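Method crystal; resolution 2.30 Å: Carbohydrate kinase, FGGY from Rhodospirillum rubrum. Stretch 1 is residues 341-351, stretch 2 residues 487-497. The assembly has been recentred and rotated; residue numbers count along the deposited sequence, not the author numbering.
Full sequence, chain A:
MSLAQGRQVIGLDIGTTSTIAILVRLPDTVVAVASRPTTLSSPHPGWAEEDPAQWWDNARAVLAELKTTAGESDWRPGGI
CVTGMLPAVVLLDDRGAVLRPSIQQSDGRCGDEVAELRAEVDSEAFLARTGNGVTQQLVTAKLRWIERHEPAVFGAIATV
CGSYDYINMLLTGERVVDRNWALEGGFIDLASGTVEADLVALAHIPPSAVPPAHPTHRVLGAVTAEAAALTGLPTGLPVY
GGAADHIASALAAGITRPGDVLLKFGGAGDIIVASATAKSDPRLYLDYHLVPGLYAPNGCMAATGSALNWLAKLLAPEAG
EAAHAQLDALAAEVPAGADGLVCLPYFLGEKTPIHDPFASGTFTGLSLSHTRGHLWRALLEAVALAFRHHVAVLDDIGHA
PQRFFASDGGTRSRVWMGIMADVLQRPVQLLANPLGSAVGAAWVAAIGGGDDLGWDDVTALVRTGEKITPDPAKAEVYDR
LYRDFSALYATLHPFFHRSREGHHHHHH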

ATOM      1  N   LEU A 341      22.952  -5.709  22.135  1.00 27.25           N
ATOM      2  CA  LEU A 341      22.303  -4.508  21.640  1.00 27.43           C
ATOM      3  C   LEU A 341      20.827  -4.827  21.456  1.00 30.05           C
ATOM      4  O   LEU A 341      20.487  -5.924  21.001  1.00 28.92           O
ATOM      5  N   VAL A 342      19.954  -3.890  21.826  1.00 28.56           N
ATOM      6  CA  VAL A 342      18.536  -4.037  21.534  1.00 27.01           C
ATOM      7  C   VAL A 342      18.034  -2.714  21.026  1.00 25.56           C
ATOM      8  O   VAL A 342      18.173  -1.717  21.713  1.00 28.45           O
ATOM      9  N   CYS A 343      17.433  -2.703  19.843  1.00 25.20           N
ATOM     10  CA  CYS A 343      16.899  -1.477  19.258  1.00 24.61           C
ATOM     11  C   CYS A 343      15.351  -1.476  19.086  1.00 27.62           C
ATOM     12  O   CYS A 343      14.762  -2.457  18.619  1.00 25.54           O
ATOM     13  N   LEU A 344      14.701  -0.387  19.499  1.00 24.73           N
ATOM     14  CA  LEU A 344      13.338  -0.118  19.095  1.00 26.85           C
ATOM     15  C   LEU A 344      13.372   0.837  17.917  1.00 29.08           C
ATOM     16  O   LEU A 344      13.908   1.939  18.024  1.00 28.94           O
ATOM     17  N   PRO A 345      12.762   0.446  16.789  1.00 33.07           N
ATOM     18  CA  PRO A 345      12.910   1.214  15.544  1.00 29.31           C
ATOM     19  C   PRO A 345      11.771   2.180  15.268  1.00 29.49           C
ATOM     20  O   PRO A 345      11.373   2.292  14.107  1.00 30.15           O
ATOM     21  N   TYR A 346      11.275   2.885  16.278  1.00 31.51           N
ATOM     22  CA  TYR A 346      10.140   3.794  16.085  1.00 33.23           C
ATOM     23  C   TYR A 346      10.500   5.299  15.959  1.00 35.39           C
ATOM     24  O   TYR A 346      10.111   6.139  16.795  1.00 36.93           O
ATOM     25  N   PHE A 347      11.199   5.631  14.876  1.00 32.64           N
ATOM     26  CA  PHE A 347      11.705   6.981  14.645  1.00 33.89           C
ATOM     27  C   PHE A 347      10.654   8.032  14.262  1.00 38.83           C
ATOM     28  O   PHE A 347      10.870   9.245  14.446  1.00 38.49           O
ATOM     29  N   LEU A 348       9.518   7.581  13.737  1.00 37.80           N
ATOM     30  CA  LEU A 348       8.401   8.482  13.435  1.00 42.73           C
ATOM     31  C   LEU A 348       7.227   8.163  14.343  1.00 46.46           C
ATOM     32  O   LEU A 348       6.123   8.673  14.166  1.00 54.81           O
ATOM     33  N   GLY A 349       7.476   7.330  15.333  1.00 45.06           N
ATOM     34  CA  GLY A 349       6.391   6.645  16.001  1.00 50.07           C
ATOM     35  C   GLY A 349       6.280   5.259  15.374  1.00 48.06           C
ATOM     36  O   GLY A 349       7.132   4.860  14.559  1.00 50.26           O
ATOM     37  N   GLU A 350       5.231   4.537  15.758  1.00 49.09           N
ATOM     38  CA  GLU A 350       4.951   3.189  15.293  1.00 47.46           C
ATOM     39  C   GLU A 350       3.527   3.212  14.730  1.00 48.92           C
ATOM     40  O   GLU A 350       2.900   4.261  14.714  1.00 50.79           O
ATOM     41  N   LYS A 351       3.013   2.063  14.289  1.00 48.40           N
ATOM     42  CA  LYS A 351       1.709   1.982  13.634  1.00 46.74           C
ATOM     43  C   LYS A 351       1.105   0.584  13.776  1.00 40.02           C
ATOM     44  O   LYS A 351       1.095  -0.195  12.813  1.00 37.31           O
ATOM     45  N   ALA A 487       9.893  -6.676  25.624  1.00 28.34           N
ATOM     46  CA  ALA A 487      10.015  -6.218  26.983  1.00 27.91           C
ATOM     47  C   ALA A 487      10.660  -4.827  27.049  1.00 32.08           C
ATOM     48  O   ALA A 487      10.401  -4.065  28.004  1.00 34.97           O
ATOM     49  N   LEU A 488      11.481  -4.483  26.060  1.00 28.13           N
ATOM     50  CA  LEU A 488      12.050  -3.137  26.010  1.00 30.76           C
ATOM     51  C   LEU A 488      10.888  -2.142  25.868  1.00 31.13           C
ATOM     52  O   LEU A 488      10.729  -1.245  26.682  1.00 28.50           O
ATOM     53  N   TYR A 489      10.036  -2.377  24.872  1.00 30.89           N
ATOM     54  CA  TYR A 489       8.898  -1.514  24.603  1.00 30.17           C
ATOM     55  C   TYR A 489       7.884  -1.426  25.728  1.00 32.90           C
ATOM     56  O   TYR A 489       7.408  -0.339  26.059  1.00 32.46           O
ATOM     57  N   ALA A 490       7.519  -2.566  26.291  1.00 30.79           N
ATOM     58  CA  ALA A 490       6.617  -2.548  27.430  1.00 34.16           C
ATOM     59  C   ALA A 490       7.240  -1.775  28.615  1.00 31.49           C
ATOM     60  O   ALA A 490       6.568  -1.078  29.347  1.00 29.59           O
ATOM     61  N   THR A 491       8.540  -1.897  28.786  1.00 32.96           N
ATOM     62  CA  THR A 491       9.189  -1.225  29.893  1.00 31.78           C
ATOM     63  C   THR A 491       9.253   0.283  29.663  1.00 33.40           C
ATOM     64  O   THR A 491       9.050   1.060  30.591  1.00 33.10           O
ATOM     65  N   LEU A 492       9.537   0.686  28.428  1.00 31.58           N
ATOM     66  CA  LEU A 492       9.671   2.099  28.079  1.00 32.78           C
ATOM     67  C   LEU A 492       8.335   2.780  27.781  1.00 33.20           C
ATOM     68  O   LEU A 492       8.306   3.964  27.499  1.00 35.85           O
ATOM     69  N   HIS A 493       7.229   2.046  27.821  1.00 32.55           N
ATOM     70  CA  HIS A 493       5.925   2.657  27.526  1.00 36.32           C
ATOM     71  C   HIS A 493       5.537   3.864  28.402  1.00 35.23           C
ATOM     72  O   HIS A 493       5.323   4.942  27.880  1.00 34.59           O
ATOM     73  N   PRO A 494       5.450   3.676  29.732  1.00 33.85           N
ATOM     74  CA  PRO A 494       5.081   4.756  30.663  1.00 34.88           C
ATOM     75  C   PRO A 494       5.978   5.962  30.486  1.00 38.21           C
ATOM     76  O   PRO A 494       5.503   7.099  30.422  1.00 39.16           O
ATOM     77  N   PHE A 495       7.276   5.693  30.396  1.00 36.24           N
ATOM     78  CA  PHE A 495       8.258   6.728  30.126  1.00 33.24           C
ATOM     79  C   PHE A 495       8.006   7.501  28.813  1.00 36.58           C
ATOM     80  O   PHE A 495       8.282   8.689  28.735  1.00 34.48           O
ATOM     81  N   PHE A 496       7.486   6.828  27.787  1.00 37.76           N
ATOM     82  CA  PHE A 496       7.207   7.468  26.492  1.00 37.00           C
ATOM     83  C   PHE A 496       5.944   8.304  26.594  1.00 41.43           C
ATOM     84  O   PHE A 496       5.716   9.198  25.779  1.00 42.18           O
ATOM     85  N   HIS A 497       5.079   7.978  27.550  1.00 42.59           N
ATOM     86  CA  HIS A 497       3.801   8.698  27.652  1.00 44.31           C
ATOM     87  C   HIS A 497       3.752   9.525  28.927  1.00 40.55           C
ATOM     88  O   HIS A 497       2.693   9.959  29.355  1.00 48.24           O
TER

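What forms the apolar centre of the contact? Leu344, on the short strand 342-344, points toward the helix and has the largest covered area of any residue here. Its m,t rotamer brings Leu344 CD1 to 3.6 Å from CG of Leu488 and 3.7 Å from CD1 of Leu492, while Leu344 CD2 lies 4.1 Å from CB of Tyr489. The same Leu344 CD1 reaches the ring edge of Phe496, 4.4 Å from CZ, so one leucine touches four helix residues.

How does the strand extend this patch? Side chains alternate along it: Val342 and Leu344 point toward the helix, whereas Cys343 between them points away and makes no contact. Val342, with chi1 t, places CG1 3.6 Å from CD2 of Leu488, whose own rotamer is t,p.

Where do the aromatic rings meet? Tyr346 (chi1 m) and Tyr489 (chi1 t) form an offset edge-to-face pair, the edge of Tyr346 toward the face of Tyr489. Their centroids are 5.8 Å apart and their planes at 76°; Tyr346 CE2 lies 4.1 Å from Tyr489 CD1.

What lies at the polar edge? Glu350, extended with chi1 and chi2 both t, brings OE1 to 3.5 Å from OH of Tyr489. This is a polar approach without a hydrogen bond; none joins the stretches, whose packing is mainly apolar.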

ATOM      1  CB  LEU A 341      22.894  -4.095  20.295  1.00 27.48           C
ATOM      2  CG  LEU A 341      24.083  -3.139  20.342  1.00 29.66           C
ATOM      3  CD1 LEU A 341      24.379  -2.536  18.984  1.00 27.81           C
ATOM      4  CD2 LEU A 341      23.709  -2.037  21.272  1.00 32.62           C
ATOM      5  CB  VAL A 342      17.717  -4.403  22.790  1.00 26.82           C
ATOM      6  CG1 VAL A 342      16.291  -4.735  22.400  1.00 26.80           C
ATOM      7  CG2 VAL A 342      18.348  -5.559  23.525  1.00 26.69           C
ATOM      8  CB  CYS A 343      17.619  -1.200  17.933  1.00 21.03           C
ATOM      9  SG  CYS A 343      16.829  -0.075  16.788  1.00 25.18           S
ATOM     10  CB  LEU A 344      12.573   0.529  20.237  1.00 28.60           C
ATOM     11  CG  LEU A 344      12.463  -0.339  21.474  1.00 31.26           C
ATOM     12  CD1 LEU A 344      11.886   0.484  22.591  1.00 28.95           C
ATOM     13  CD2 LEU A 344      11.595  -1.581  21.194  1.00 26.71           C
ATOM     14  CB  PRO A 345      12.863   0.124  14.471  1.00 29.43           C
ATOM     15  CG  PRO A 345      12.151  -1.075  15.159  1.00 28.18           C
ATOM     16  CD  PRO A 345      11.934  -0.757  16.600  1.00 29.06           C
ATOM     17  CB  TYR A 346       9.096   3.526  17.171  1.00 37.71           C
ATOM     18  CG  TYR A 346       8.862   2.036  17.416  1.00 34.21           C
ATOM     19  CD1 TYR A 346       8.558   1.176  16.364  1.00 33.21           C
ATOM     20  CD2 TYR A 346       8.950   1.498  18.695  1.00 32.82           C
ATOM     21  CE1 TYR A 346       8.345  -0.175  16.580  1.00 33.34           C
ATOM     22  CE2 TYR A 346       8.751   0.144  18.923  1.00 35.35           C
ATOM     23  CZ  TYR A 346       8.449  -0.689  17.863  1.00 34.52           C
ATOM     24  OH  TYR A 346       8.236  -2.032  18.090  1.00 32.33           O
ATOM     25  CB  PHE A 347      12.837   6.926  13.618  1.00 34.05           C
ATOM     26  CG  PHE A 347      13.936   5.966  13.996  1.00 33.24           C
ATOM     27  CD1 PHE A 347      14.924   6.344  14.910  1.00 31.05           C
ATOM     28  CD2 PHE A 347      13.971   4.694  13.461  1.00 29.87           C
ATOM     29  CE1 PHE A 347      15.935   5.473  15.271  1.00 31.09           C
ATOM     30  CE2 PHE A 347      14.980   3.815  13.804  1.00 33.90           C
ATOM     31  CZ  PHE A 347      15.966   4.195  14.719  1.00 33.34           C
ATOM     32  CB  LEU A 348       7.954   8.330  11.981  1.00 41.94           C
ATOM     33  CG  LEU A 348       8.829   8.985  10.916  1.00 45.15           C
ATOM     34  CD1 LEU A 348      10.261   9.200  11.415  1.00 42.21           C
ATOM     35  CD2 LEU A 348       8.816   8.171   9.626  1.00 40.83           C
ATOM     36  CB  GLU A 350       5.055   2.208  16.471  1.00 46.22           C
ATOM     37  CG  GLU A 350       4.261   0.907  16.308  1.00 49.02           C
ATOM     38  CD  GLU A 350       4.102   0.147  17.623  1.00 52.16           C
ATOM     39  OE1 GLU A 350       3.831   0.803  18.667  1.00 46.51           O
ATOM     40  OE2 GLU A 350       4.249  -1.105  17.598  1.00 47.53           O
ATOM     41  CB  LYS A 351       1.852   2.324  12.147  1.00 45.37           C
ATOM     42  CG  LYS A 351       2.136   3.792  11.853  1.00 50.58           C
ATOM     43  CD  LYS A 351       2.476   4.038  10.360  1.00 50.48           C
ATOM     44  CE  LYS A 351       1.232   4.307   9.507  1.00 51.35           C
ATOM     45  NZ  LYS A 351       0.672   5.678   9.719  1.00 57.95           N
ATOM     46  CB  ALA A 487      10.817  -7.220  27.800  1.00 26.61           C
ATOM     47  CB  LEU A 488      13.066  -2.979  24.883  1.00 28.00           C
ATOM     48  CG  LEU A 488      13.773  -1.613  24.845  1.00 31.01           C
ATOM     49  CD1 LEU A 488      14.202  -1.112  26.242  1.00 24.50           C
ATOM     50  CD2 LEU A 488      14.976  -1.685  23.896  1.00 27.11           C
ATOM     51  CB  TYR A 489       8.176  -1.966  23.360  1.00 28.62           C
ATOM     52  CG  TYR A 489       7.040  -1.079  23.032  1.00 31.70           C
ATOM     53  CD1 TYR A 489       7.260   0.243  22.689  1.00 33.54           C
ATOM     54  CD2 TYR A 489       5.736  -1.541  23.091  1.00 34.32           C
ATOM     55  CE1 TYR A 489       6.220   1.086  22.378  1.00 32.04           C
ATOM     56  CE2 TYR A 489       4.677  -0.706  22.789  1.00 36.20           C
ATOM     57  CZ  TYR A 489       4.926   0.609  22.427  1.00 37.43           C
ATOM     58  OH  TYR A 489       3.880   1.455  22.131  1.00 40.82           O
ATOM     59  CB  ALA A 490       6.241  -3.975  27.829  1.00 31.24           C
ATOM     60  CB  THR A 491      10.609  -1.781  30.130  1.00 32.29           C
ATOM     61  OG1 THR A 491      10.526  -3.160  30.532  1.00 34.84           O
ATOM     62  CG2 THR A 491      11.312  -1.002  31.226  1.00 31.70           C
ATOM     63  CB  LEU A 492      10.589   2.268  26.868  1.00 32.43           C
ATOM     64  CG  LEU A 492      12.083   2.008  27.089  1.00 32.85           C
ATOM     65  CD1 LEU A 492      12.849   2.141  25.776  1.00 28.06           C
ATOM     66  CD2 LEU A 492      12.645   2.984  28.135  1.00 31.39           C
ATOM     67  CB  HIS A 493       4.791   1.627  27.510  1.00 32.54           C
ATOM     68  CG  HIS A 493       3.544   2.142  26.879  1.00 36.80           C
ATOM     69  ND1 HIS A 493       3.424   2.328  25.513  1.00 40.71           N
ATOM     70  CD2 HIS A 493       2.371   2.553  27.416  1.00 39.85           C
ATOM     71  CE1 HIS A 493       2.225   2.815  25.238  1.00 38.72           C
ATOM     72  NE2 HIS A 493       1.568   2.966  26.373  1.00 43.18           N
ATOM     73  CB  PRO A 494       5.358   4.155  32.041  1.00 37.34           C
ATOM     74  CG  PRO A 494       5.421   2.705  31.843  1.00 33.27           C
ATOM     75  CD  PRO A 494       5.838   2.447  30.436  1.00 33.27           C
ATOM     76  CB  PHE A 495       9.651   6.127  30.128  1.00 29.14           C
ATOM     77  CG  PHE A 495      10.691   7.085  29.707  1.00 30.46           C
ATOM     78  CD1 PHE A 495      11.351   7.853  30.644  1.00 31.24           C
ATOM     79  CD2 PHE A 495      10.989   7.248  28.375  1.00 30.04           C
ATOM     80  CE1 PHE A 495      12.265   8.767  30.269  1.00 29.19           C
ATOM     81  CE2 PHE A 495      11.930   8.154  27.983  1.00 29.48           C
ATOM     82  CZ  PHE A 495      12.569   8.918  28.937  1.00 32.67           C
ATOM     83  CB  PHE A 496       6.924   6.431  25.375  1.00 38.27           C
ATOM     84  CG  PHE A 496       8.137   5.729  24.826  1.00 34.86           C
ATOM     85  CD1 PHE A 496       9.354   6.361  24.724  1.00 32.34           C
ATOM     86  CD2 PHE A 496       8.030   4.422  24.372  1.00 38.22           C
ATOM     87  CE1 PHE A 496      10.447   5.713  24.192  1.00 32.49           C
ATOM     88  CE2 PHE A 496       9.126   3.762  23.847  1.00 36.64           C
ATOM     89  CZ  PHE A 496      10.334   4.416  23.757  1.00 35.65           C
ATOM     90  CB  HIS A 497       2.594   7.750  27.494  1.00 39.63           C
ATOM     91  CG  HIS A 497       2.582   7.026  26.182  1.00 43.05           C
ATOM     92  ND1 HIS A 497       2.202   7.634  25.000  1.00 50.75           N
ATOM     93  CD2 HIS A 497       2.958   5.770  25.849  1.00 41.05           C
ATOM     94  CE1 HIS A 497       2.321   6.768  24.003  1.00 46.18           C
ATOM     95  NE2 HIS A 497       2.777   5.635  24.493  1.00 42.13           N
TER